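Local coordinates for protein succinate-acetate/proton symporter SatP (Escherichia coli K-12, PDB 5ZUG) that forms a hexameric membrane channel that moves acetate and probably also succinate, perhaps together with protons, at residues A[16-21]-A[166-171]; A[99-105]-A[140-145]; A[112-116]-A[130-134]. All coordinates share one frame; numbering follows the deposited sequence.

Contact 1 of 3, residues A[16-21]-A[166-171]. With BNG (nonyl beta-D-glucopyranoside), chain G.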
loop_
_atom_site.group_PDB
_atom_site.type_symbol
_atom_site.label_atom_id
_atom_site.label_comp_id
_atom_site.label_asym_id
_atom_site.label_seq_id
_atom_site.Cartn_x
_atom_site.Cartn_y
_atom_site.Cartn_z
ATOM N N LEU A 16 12.783 -17.861 -2.590
ATOM C CA LEU A 16 13.065 -19.238 -2.204
ATOM C C LEU A 16 13.148 -19.393 -0.694
ATOM O O LEU A 16 12.731 -20.423 -0.158
ATOM C CB LEU A 16 14.353 -19.711 -2.868
ATOM C CG LEU A 16 14.248 -20.102 -4.350
ATOM C CD1 LEU A 16 15.609 -20.140 -5.060
ATOM C CD2 LEU A 16 13.546 -21.457 -4.434
ATOM N N MET A 17 13.754 -18.427 0.004
ATOM C CA MET A 17 13.786 -18.497 1.458
ATOM C C MET A 17 12.383 -18.455 2.042
ATOM O O MET A 17 12.026 -19.258 2.913
ATOM C CB MET A 17 14.602 -17.349 2.041
ATOM C CG MET A 17 16.078 -17.509 1.961
ATOM S SD MET A 17 16.677 -19.106 2.546
ATOM C CE MET A 17 15.906 -19.317 4.154
ATOM N N GLY A 18 11.595 -17.470 1.611
ATOM C CA GLY A 18 10.238 -17.333 2.109
ATOM C C GLY A 18 9.428 -18.583 1.872
ATOM O O GLY A 18 8.796 -19.113 2.787
ATOM N N PHE A 19 9.407 -19.050 0.626
ATOM C CA PHE A 19 8.716 -20.292 0.312
ATOM C C PHE A 19 9.237 -21.449 1.150
ATOM O O PHE A 19 8.468 -22.134 1.829
ATOM C CB PHE A 19 8.871 -20.614 -1.169
ATOM C CG PHE A 19 8.489 -22.016 -1.509
ATOM C CD1 PHE A 19 7.189 -22.323 -1.816
ATOM C CD2 PHE A 19 9.432 -23.036 -1.498
ATOM C CE1 PHE A 19 6.837 -23.612 -2.125
ATOM C CE2 PHE A 19 9.076 -24.333 -1.790
ATOM C CZ PHE A 19 7.786 -24.618 -2.121
ATOM N N GLY A 20 10.544 -21.691 1.115
ATOM C CA GLY A 20 11.060 -22.923 1.687
ATOM C C GLY A 20 10.855 -23.008 3.188
ATOM O O GLY A 20 10.375 -24.019 3.709
ATOM N N MET A 21 11.249 -21.948 3.900
ATOM C CA MET A 21 11.127 -21.894 5.353
ATOM C C MET A 21 9.663 -22.068 5.796
ATOM O O MET A 21 9.368 -22.790 6.762
ATOM C CB MET A 21 11.745 -20.575 5.832
ATOM C CG MET A 21 12.180 -20.569 7.263
ATOM S SD MET A 21 12.883 -19.020 7.869
ATOM C CE MET A 21 14.520 -18.992 7.224
ATOM N N ALA A 166 14.732 -25.645 -1.323
ATOM C CA ALA A 166 14.624 -24.232 -1.677
ATOM C C ALA A 166 15.576 -23.390 -0.855
ATOM O O ALA A 166 16.152 -22.419 -1.358
ATOM C CB ALA A 166 13.185 -23.750 -1.498
ATOM N N ILE A 167 15.743 -23.745 0.419
ATOM C CA ILE A 167 16.667 -23.021 1.286
ATOM C C ILE A 167 18.099 -23.219 0.825
ATOM O O ILE A 167 18.880 -22.264 0.739
ATOM C CB ILE A 167 16.490 -23.463 2.747
ATOM C CG1 ILE A 167 15.085 -23.079 3.243
ATOM C CG2 ILE A 167 17.572 -22.853 3.602
ATOM C CD1 ILE A 167 14.823 -23.438 4.656
ATOM N N TYR A 168 18.462 -24.467 0.513
ATOM C CA TYR A 168 19.807 -24.748 0.030
ATOM C C TYR A 168 20.065 -24.040 -1.292
ATOM O O TYR A 168 21.084 -23.361 -1.459
ATOM C CB TYR A 168 19.990 -26.249 -0.137
ATOM C CG TYR A 168 21.352 -26.592 -0.665
ATOM C CD1 TYR A 168 22.474 -26.501 0.165
ATOM C CD2 TYR A 168 21.530 -26.955 -2.002
ATOM C CE1 TYR A 168 23.723 -26.798 -0.310
ATOM C CE2 TYR A 168 22.783 -27.252 -2.495
ATOM C CZ TYR A 168 23.878 -27.170 -1.648
ATOM O OH TYR A 168 25.129 -27.469 -2.135
ATOM N N LEU A 169 19.113 -24.150 -2.224
ATOM C CA LEU A 169 19.234 -23.494 -3.518
ATOM C C LEU A 169 19.416 -21.984 -3.350
ATOM O O LEU A 169 20.294 -21.378 -3.967
ATOM C CB LEU A 169 17.990 -23.771 -4.357
ATOM C CG LEU A 169 18.102 -23.109 -5.729
ATOM C CD1 LEU A 169 19.383 -23.649 -6.374
ATOM C CD2 LEU A 169 16.862 -23.235 -6.637
ATOM N N ALA A 170 18.588 -21.367 -2.507
ATOM C CA ALA A 170 18.702 -19.941 -2.246
ATOM C C ALA A 170 20.068 -19.594 -1.691
ATOM O O ALA A 170 20.679 -18.604 -2.105
ATOM C CB ALA A 170 17.610 -19.494 -1.275
ATOM N N MET A 171 20.540 -20.352 -0.700
ATOM C CA MET A 171 21.849 -20.031 -0.136
ATOM C C MET A 171 22.992 -20.362 -1.095
ATOM O O MET A 171 24.024 -19.688 -1.066
ATOM C CB MET A 171 22.016 -20.679 1.233
ATOM C CG MET A 171 21.091 -20.041 2.278
ATOM S SD MET A 171 21.156 -18.211 2.407
ATOM C CE MET A 171 19.833 -17.653 1.325
HETATM C C1 BNG G . 16.084 -18.044 -11.685
HETATM C C2 BNG G . 17.551 -18.220 -11.340
HETATM C C3 BNG G . 18.287 -17.393 -12.281
HETATM C C4 BNG G . 18.269 -18.139 -13.557
HETATM C C5 BNG G . 16.837 -18.235 -14.103
HETATM C C6 BNG G . 16.420 -19.622 -14.388
HETATM C "C1'" BNG G . 14.017 -18.842 -11.333
HETATM C "C2'" BNG G . 13.589 -19.001 -9.876
HETATM C "C3'" BNG G . 12.132 -19.435 -9.827
HETATM C "C4'" BNG G . 11.961 -20.397 -8.627
HETATM C "C5'" BNG G . 10.574 -20.182 -8.022
HETATM C "C6'" BNG G . 10.525 -21.211 -6.889
HETATM C "C7'" BNG G . 9.509 -20.764 -5.846
HETATM C "C8'" BNG G . 8.496 -21.907 -5.737
HETATM C "C9'" BNG G . 9.226 -23.164 -5.278
HETATM O O1 BNG G . 15.383 -19.118 -11.324
HETATM O O2 BNG G . 17.890 -17.793 -10.034
HETATM O O3 BNG G . 19.638 -17.148 -11.854
HETATM O O4 BNG G . 19.146 -17.457 -14.443
HETATM O O5 BNG G . 15.784 -17.905 -13.143
HETATM O O6 BNG G . 15.212 -19.622 -13.699
#

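Contact 2 of 3, residues A[99-105]-A[140-145]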
loop_
_atom_site.group_PDB
_atom_site.type_symbol
_atom_site.label_atom_id
_atom_site.label_comp_id
_atom_site.label_asym_id
_atom_site.label_seq_id
_atom_site.Cartn_x
_atom_site.Cartn_y
_atom_site.Cartn_z
ATOM N N GLN A 99 -12.319 -32.009 0.550
ATOM C CA GLN A 99 -12.192 -32.338 -0.867
ATOM C C GLN A 99 -12.030 -31.088 -1.716
ATOM O O GLN A 99 -11.218 -31.078 -2.652
ATOM C CB GLN A 99 -13.365 -33.196 -1.345
ATOM C CG GLN A 99 -13.312 -34.610 -0.777
ATOM C CD GLN A 99 -14.560 -35.411 -1.036
ATOM O OE1 GLN A 99 -15.633 -34.855 -1.267
ATOM N NE2 GLN A 99 -14.415 -36.735 -1.068
ATOM N N PHE A 100 -12.753 -30.013 -1.388
ATOM C CA PHE A 100 -12.532 -28.775 -2.121
ATOM C C PHE A 100 -11.100 -28.321 -1.851
ATOM O O PHE A 100 -10.382 -27.931 -2.777
ATOM C CB PHE A 100 -13.597 -27.736 -1.770
ATOM C CG PHE A 100 -13.893 -26.766 -2.892
ATOM C CD1 PHE A 100 -13.317 -26.941 -4.148
ATOM C CD2 PHE A 100 -14.780 -25.712 -2.706
ATOM C CE1 PHE A 100 -13.599 -26.069 -5.196
ATOM C CE2 PHE A 100 -15.069 -24.835 -3.740
ATOM C CZ PHE A 100 -14.481 -25.015 -4.991
ATOM N N LEU A 101 -10.664 -28.382 -0.584
ATOM C CA LEU A 101 -9.257 -28.119 -0.284
ATOM C C LEU A 101 -8.337 -29.021 -1.107
ATOM O O LEU A 101 -7.306 -28.567 -1.621
ATOM C CB LEU A 101 -8.969 -28.308 1.205
ATOM C CG LEU A 101 -7.632 -27.700 1.637
ATOM C CD1 LEU A 101 -7.823 -26.202 1.788
ATOM C CD2 LEU A 101 -7.073 -28.297 2.909
ATOM N N GLY A 102 -8.688 -30.302 -1.239
ATOM C CA GLY A 102 -7.893 -31.190 -2.070
ATOM C C GLY A 102 -7.893 -30.787 -3.534
ATOM O O GLY A 102 -6.889 -30.953 -4.236
ATOM N N VAL A 103 -9.041 -30.339 -4.039
ATOM C CA VAL A 103 -9.104 -29.913 -5.434
ATOM C C VAL A 103 -8.324 -28.612 -5.615
ATOM O O VAL A 103 -7.657 -28.391 -6.636
ATOM C CB VAL A 103 -10.575 -29.783 -5.874
ATOM C CG1 VAL A 103 -10.659 -29.288 -7.302
ATOM C CG2 VAL A 103 -11.304 -31.115 -5.699
ATOM N N TYR A 104 -8.413 -27.732 -4.620
ATOM C CA TYR A 104 -7.643 -26.496 -4.592
ATOM C C TYR A 104 -6.144 -26.782 -4.597
ATOM O O TYR A 104 -5.411 -26.266 -5.453
ATOM C CB TYR A 104 -8.093 -25.699 -3.370
ATOM C CG TYR A 104 -7.137 -24.729 -2.733
ATOM C CD1 TYR A 104 -6.311 -25.136 -1.695
ATOM C CD2 TYR A 104 -7.099 -23.396 -3.110
ATOM C CE1 TYR A 104 -5.459 -24.253 -1.066
ATOM C CE2 TYR A 104 -6.249 -22.510 -2.483
ATOM C CZ TYR A 104 -5.437 -22.940 -1.458
ATOM O OH TYR A 104 -4.597 -22.059 -0.817
ATOM N N LEU A 105 -5.665 -27.596 -3.645
ATOM C CA LEU A 105 -4.264 -28.025 -3.681
ATOM C C LEU A 105 -3.948 -28.845 -4.936
ATOM O O LEU A 105 -2.791 -28.891 -5.375
ATOM C CB LEU A 105 -3.891 -28.825 -2.433
ATOM C CG LEU A 105 -3.929 -28.077 -1.108
ATOM C CD1 LEU A 105 -4.021 -29.066 0.051
ATOM C CD2 LEU A 105 -2.729 -27.178 -0.991
ATOM N N LEU A 140 -1.056 -34.274 -0.964
ATOM C CA LEU A 140 -1.992 -33.563 -0.103
ATOM C C LEU A 140 -3.363 -33.473 -0.753
ATOM O O LEU A 140 -4.391 -33.469 -0.062
ATOM C CB LEU A 140 -1.469 -32.167 0.219
ATOM C CG LEU A 140 -0.259 -32.079 1.137
ATOM C CD1 LEU A 140 0.269 -30.649 1.135
ATOM C CD2 LEU A 140 -0.639 -32.536 2.533
ATOM N N ALA A 141 -3.401 -33.340 -2.078
ATOM C CA ALA A 141 -4.692 -33.363 -2.751
ATOM C C ALA A 141 -5.367 -34.721 -2.567
ATOM O O ALA A 141 -6.569 -34.792 -2.278
ATOM C CB ALA A 141 -4.521 -33.022 -4.234
ATOM N N ILE A 142 -4.595 -35.807 -2.693
ATOM C CA ILE A 142 -5.131 -37.159 -2.495
ATOM C C ILE A 142 -5.530 -37.391 -1.035
ATOM O O ILE A 142 -6.672 -37.760 -0.731
ATOM C CB ILE A 142 -4.111 -38.217 -2.956
ATOM C CG1 ILE A 142 -3.879 -38.138 -4.469
ATOM C CG2 ILE A 142 -4.561 -39.591 -2.512
ATOM C CD1 ILE A 142 -5.131 -38.391 -5.266
ATOM N N GLY A 143 -4.581 -37.203 -0.112
ATOM C CA GLY A 143 -4.823 -37.399 1.306
ATOM C C GLY A 143 -5.962 -36.576 1.857
ATOM O O GLY A 143 -6.512 -36.920 2.907
ATOM N N ASN A 144 -6.318 -35.481 1.191
ATOM C CA ASN A 144 -7.439 -34.651 1.626
ATOM C C ASN A 144 -8.751 -35.064 0.980
ATOM O O ASN A 144 -9.801 -35.007 1.632
ATOM C CB ASN A 144 -7.149 -33.183 1.312
ATOM C CG ASN A 144 -6.452 -32.473 2.443
ATOM O OD1 ASN A 144 -7.094 -32.045 3.406
ATOM N ND2 ASN A 144 -5.124 -32.413 2.379
ATOM N N ILE A 145 -8.705 -35.479 -0.293
ATOM C CA ILE A 145 -9.896 -36.003 -0.957
ATOM C C ILE A 145 -10.253 -37.388 -0.414
ATOM O O ILE A 145 -11.425 -37.672 -0.133
ATOM C CB ILE A 145 -9.713 -35.992 -2.493
ATOM C CG1 ILE A 145 -9.714 -34.550 -3.031
ATOM C CG2 ILE A 145 -10.781 -36.823 -3.197
ATOM C CD1 ILE A 145 -9.165 -34.403 -4.446
#

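Contact 3 of 3, residues A[112-116]-A[130-134]. With BNG (nonyl beta-D-glucopyranoside), chain G.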
loop_
_atom_site.group_PDB
_atom_site.type_symbol
_atom_site.label_atom_id
_atom_site.label_comp_id
_atom_site.label_asym_id
_atom_site.label_seq_id
_atom_site.Cartn_x
_atom_site.Cartn_y
_atom_site.Cartn_z
ATOM N N THR A 112 2.079 -26.345 -10.702
ATOM C CA THR A 112 3.468 -26.708 -10.419
ATOM C C THR A 112 4.011 -27.714 -11.429
ATOM O O THR A 112 5.190 -27.665 -11.786
ATOM C CB THR A 112 3.579 -27.268 -9.001
ATOM O OG1 THR A 112 3.024 -26.327 -8.075
ATOM C CG2 THR A 112 5.016 -27.561 -8.627
ATOM N N LEU A 113 3.164 -28.633 -11.902
ATOM C CA LEU A 113 3.603 -29.659 -12.851
ATOM C C LEU A 113 4.118 -29.053 -14.152
ATOM O O LEU A 113 5.199 -29.414 -14.630
ATOM C CB LEU A 113 2.454 -30.626 -13.131
ATOM C CG LEU A 113 2.678 -31.678 -14.217
ATOM C CD1 LEU A 113 3.727 -32.700 -13.822
ATOM C CD2 LEU A 113 1.350 -32.352 -14.516
ATOM N N PHE A 114 3.340 -28.156 -14.763
ATOM C CA PHE A 114 3.793 -27.475 -15.970
ATOM C C PHE A 114 5.055 -26.683 -15.694
ATOM O O PHE A 114 6.015 -26.727 -16.471
ATOM C CB PHE A 114 2.708 -26.537 -16.481
ATOM C CG PHE A 114 1.592 -27.230 -17.198
ATOM C CD1 PHE A 114 1.711 -27.571 -18.539
ATOM C CD2 PHE A 114 0.412 -27.539 -16.525
ATOM C CE1 PHE A 114 0.670 -28.214 -19.197
ATOM C CE2 PHE A 114 -0.627 -28.184 -17.174
ATOM C CZ PHE A 114 -0.501 -28.521 -18.512
ATOM N N MET A 115 5.073 -25.952 -14.582
ATOM C CA MET A 115 6.230 -25.144 -14.249
ATOM C C MET A 115 7.471 -25.994 -14.052
ATOM O O MET A 115 8.583 -25.484 -14.207
ATOM C CB MET A 115 5.940 -24.317 -12.996
ATOM C CG MET A 115 4.802 -23.340 -13.132
ATOM S SD MET A 115 5.171 -22.042 -14.318
ATOM C CE MET A 115 6.330 -21.036 -13.386
ATOM N N PHE A 116 7.302 -27.279 -13.736
ATOM C CA PHE A 116 8.442 -28.191 -13.663
ATOM C C PHE A 116 9.119 -28.345 -15.023
ATOM O O PHE A 116 10.349 -28.341 -15.113
ATOM C CB PHE A 116 8.002 -29.551 -13.115
ATOM C CG PHE A 116 9.024 -30.650 -13.305
ATOM C CD1 PHE A 116 10.156 -30.719 -12.504
ATOM C CD2 PHE A 116 8.837 -31.632 -14.273
ATOM C CE1 PHE A 116 11.088 -31.731 -12.675
ATOM C CE2 PHE A 116 9.758 -32.649 -14.444
ATOM C CZ PHE A 116 10.885 -32.702 -13.642
ATOM N N PHE A 130 10.812 -28.140 -7.790
ATOM C CA PHE A 130 9.556 -28.218 -8.521
ATOM C C PHE A 130 9.048 -29.653 -8.651
ATOM O O PHE A 130 7.831 -29.866 -8.692
ATOM C CB PHE A 130 9.689 -27.570 -9.897
ATOM C CG PHE A 130 9.398 -26.088 -9.904
ATOM C CD1 PHE A 130 10.398 -25.176 -9.562
ATOM C CD2 PHE A 130 8.123 -25.607 -10.207
ATOM C CE1 PHE A 130 10.158 -23.813 -9.569
ATOM C CE2 PHE A 130 7.860 -24.244 -10.209
ATOM C CZ PHE A 130 8.882 -23.337 -9.896
ATOM N N PHE A 131 9.934 -30.655 -8.725
ATOM C CA PHE A 131 9.450 -32.036 -8.733
ATOM C C PHE A 131 8.802 -32.398 -7.401
ATOM O O PHE A 131 7.659 -32.861 -7.362
ATOM C CB PHE A 131 10.583 -33.021 -9.037
ATOM C CG PHE A 131 10.126 -34.455 -9.091
ATOM C CD1 PHE A 131 9.449 -34.942 -10.197
ATOM C CD2 PHE A 131 10.307 -35.295 -7.999
ATOM C CE1 PHE A 131 8.996 -36.259 -10.230
ATOM C CE2 PHE A 131 9.856 -36.610 -8.021
ATOM C CZ PHE A 131 9.202 -37.095 -9.138
ATOM N N SER A 132 9.521 -32.183 -6.297
ATOM C CA SER A 132 9.015 -32.532 -4.975
ATOM C C SER A 132 7.774 -31.724 -4.593
ATOM O O SER A 132 6.889 -32.244 -3.896
ATOM C CB SER A 132 10.121 -32.351 -3.946
ATOM O OG SER A 132 10.649 -31.041 -4.017
ATOM N N LEU A 133 7.695 -30.457 -5.023
ATOM C CA LEU A 133 6.489 -29.669 -4.780
ATOM C C LEU A 133 5.303 -30.236 -5.546
ATOM O O LEU A 133 4.172 -30.210 -5.046
ATOM C CB LEU A 133 6.713 -28.202 -5.149
ATOM C CG LEU A 133 5.587 -27.203 -4.839
ATOM C CD1 LEU A 133 5.225 -27.189 -3.366
ATOM C CD2 LEU A 133 5.938 -25.794 -5.332
ATOM N N THR A 134 5.535 -30.739 -6.765
ATOM C CA THR A 134 4.464 -31.414 -7.501
ATOM C C THR A 134 3.986 -32.653 -6.756
ATOM O O THR A 134 2.778 -32.901 -6.653
ATOM C CB THR A 134 4.925 -31.782 -8.906
ATOM O OG1 THR A 134 5.484 -30.624 -9.534
ATOM C CG2 THR A 134 3.754 -32.273 -9.718
HETATM C C1 BNG G . 16.084 -18.044 -11.685
HETATM C C2 BNG G . 17.551 -18.220 -11.340
HETATM C C3 BNG G . 18.287 -17.393 -12.281
HETATM C C4 BNG G . 18.269 -18.139 -13.557
HETATM C C5 BNG G . 16.837 -18.235 -14.103
HETATM C C6 BNG G . 16.420 -19.622 -14.388
HETATM C "C1'" BNG G . 14.017 -18.842 -11.333
HETATM C "C2'" BNG G . 13.589 -19.001 -9.876
HETATM C "C3'" BNG G . 12.132 -19.435 -9.827
HETATM C "C4'" BNG G . 11.961 -20.397 -8.627
HETATM C "C5'" BNG G . 10.574 -20.182 -8.022
HETATM C "C6'" BNG G . 10.525 -21.211 -6.889
HETATM C "C7'" BNG G . 9.509 -20.764 -5.846
HETATM C "C8'" BNG G . 8.496 -21.907 -5.737
HETATM C "C9'" BNG G . 9.226 -23.164 -5.278
HETATM O O1 BNG G . 15.383 -19.118 -11.324
HETATM O O2 BNG G . 17.890 -17.793 -10.034
HETATM O O3 BNG G . 19.638 -17.148 -11.854
HETATM O O4 BNG G . 19.146 -17.457 -14.443
HETATM O O5 BNG G . 15.784 -17.905 -13.143
HETATM O O6 BNG G . 15.212 -19.622 -13.699
#

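Contact 1 of 3, residues A[16-21]-A[166-171]
Leu16 meets three residues of the other helix with different atoms. Its CB lies 3.6 Å from Ala170 CB. The CD1 branch crosses Leu169 obliquely and reaches its CD2 at 3.7 Å. The CD2 branch touches Ala166 CB and, at its tip, carbon C6' of the nonyl glucoside tail. Met17 CG stands beside the backbone N (chi1 -78°), and the chain bends at chi2 and chi3. This fold brings SD to 3.7 Å from Met171 CE and carries CE on to Ile167 CG2, crossing both partners at about a right angle. Ala166 CB sits at the edge of the Phe19 ring, in plane, 3.8 Å from CD2, while C9' of the detergent lies over the centre of one face. Gly20 has no side chain, and Ala166 CB packs on its CA at 3.9 Å. The CD1 methyl of Ile167 lies against Met21 N. The segments run antiparallel at 161°, axes 8.1 Å apart, as buried apolar packing between the first and last transmembrane helices. Leu16 and Phe19 line the detergent pocket. Helix 38-58 adds Tyr47 against Met17 and Gln52 against Phe19. Helix 124-146 supplies Leu133 beside Phe19, and Phe111 of a neighbouring subunit packs on Met17.

Contact 2 of 3, residues A[99-105]-A[140-145]
Gln99 and Ile145 are joined by the hydrogen bond that spans this helix pair. The glutamine chain is extended beyond CG, and its NE2 donates to Ile145 O at 3.3 Å. The bond is long but nearly straight, 167° at the hydrogen. The acceptor lies in the plane of the Gln99 amide. A second amide bond stays within helix 124-146. There Asn144 ND2 reaches back one turn to Leu140 O at 2.8 Å, again close to its own amide plane. The same oxygen takes a weak bond from Asn144 N. This grip holds the Asn144 amide in place, with OD1 turned to the CD2 methyl of Leu101. With a leucine here the amide is gone, and Leu140 O would probably be left with just the weak bond from the backbone N.

Backbone packing forms the middle. Gly102 CA lies 3.9 Å from Ala141 CA, and Asn144 CB rests on Gly102 CA at 4.0 Å. Gly102 and Ala141 let the antiparallel segments come to 7.6 Å between axes. Apolar contacts lie on the flank and at the far end. Ile145 sends CD1 past Gly102 to Val103 CG2, 4.1 Å away, and Leu105 CD1 meets Leu140 CB.

Beyond the pair, Phe77 of helix 65-86 packs on Leu105, and Phe34 of a neighbouring subunit packs on Gln99. The side-chain amides satisfy carbonyls of helix 124-146, one from within it and one from across.

Contact 3 of 3, residues A[112-116]-A[130-134]
Thr112 and Thr134 have similar first torsions, chi1 -54° and -51°, and both turn OG1 back to a carbonyl one turn earlier in their own helix. In Thr112 this sets CG2 anti to the backbone N, which directs the methyl to Leu133 CG at 3.8 Å and to Thr134 OG1. The two threonine side chains slide past each other in opposite directions. Thr134 OG1 donates to Phe130 O at 2.6 Å, close to the line of that carbonyl. Phe130 O also accepts from Thr134 N. Thr134 CG2 meets Leu113 CB at 4.0 Å.

The Phe130 ring lies against helix 98-117. Met115 O sits over one face, Thr112 O lies at the edge in plane, and CE2 touches Met115 CB. From the detergent, C4' lies at the ring edge, and Phe130 CE1 is 3.8 Å from C6'. Phe116 CE1 reaches Phe131 CB at 3.9 Å. These two side chains lie side by side, pointing the same way, but their rings are oblique, planes at 58° and centroids 6.0 Å apart.

Thr112 OG1 is bonded to Trp108 O and also to Tyr74 OH, and Met115 packs on Met171 of a neighbouring subunit. With both hydroxyls engaged in this way, methyls and rings do the packing between the helices. The seam is therefore mainly apolar, and Phe130 forms part of the wall along the detergent's alkyl tail.

Overall arrangement
Contacts 2 and 3 are two levels of one helix pair, 98-117 with 124-146, and their centres lie 17 Å apart. Contact 1 joins the first helix, 12-31, to the last, 149-179. Along the chain contact 3 is nested inside contact 2, and contact 2 inside contact 1. Contacts 1 and 3 touch directly, Phe19 CZ to Leu133 CD1 at 3.8 Å, and both line the detergent tail. Contact 2 is on the other side of the chain's centre from contact 1, 25 Å away between centres. All three border other subunits. Together they tie a six-helix subunit at its ligand pocket and at a distant level, within a hexamer described as a channel.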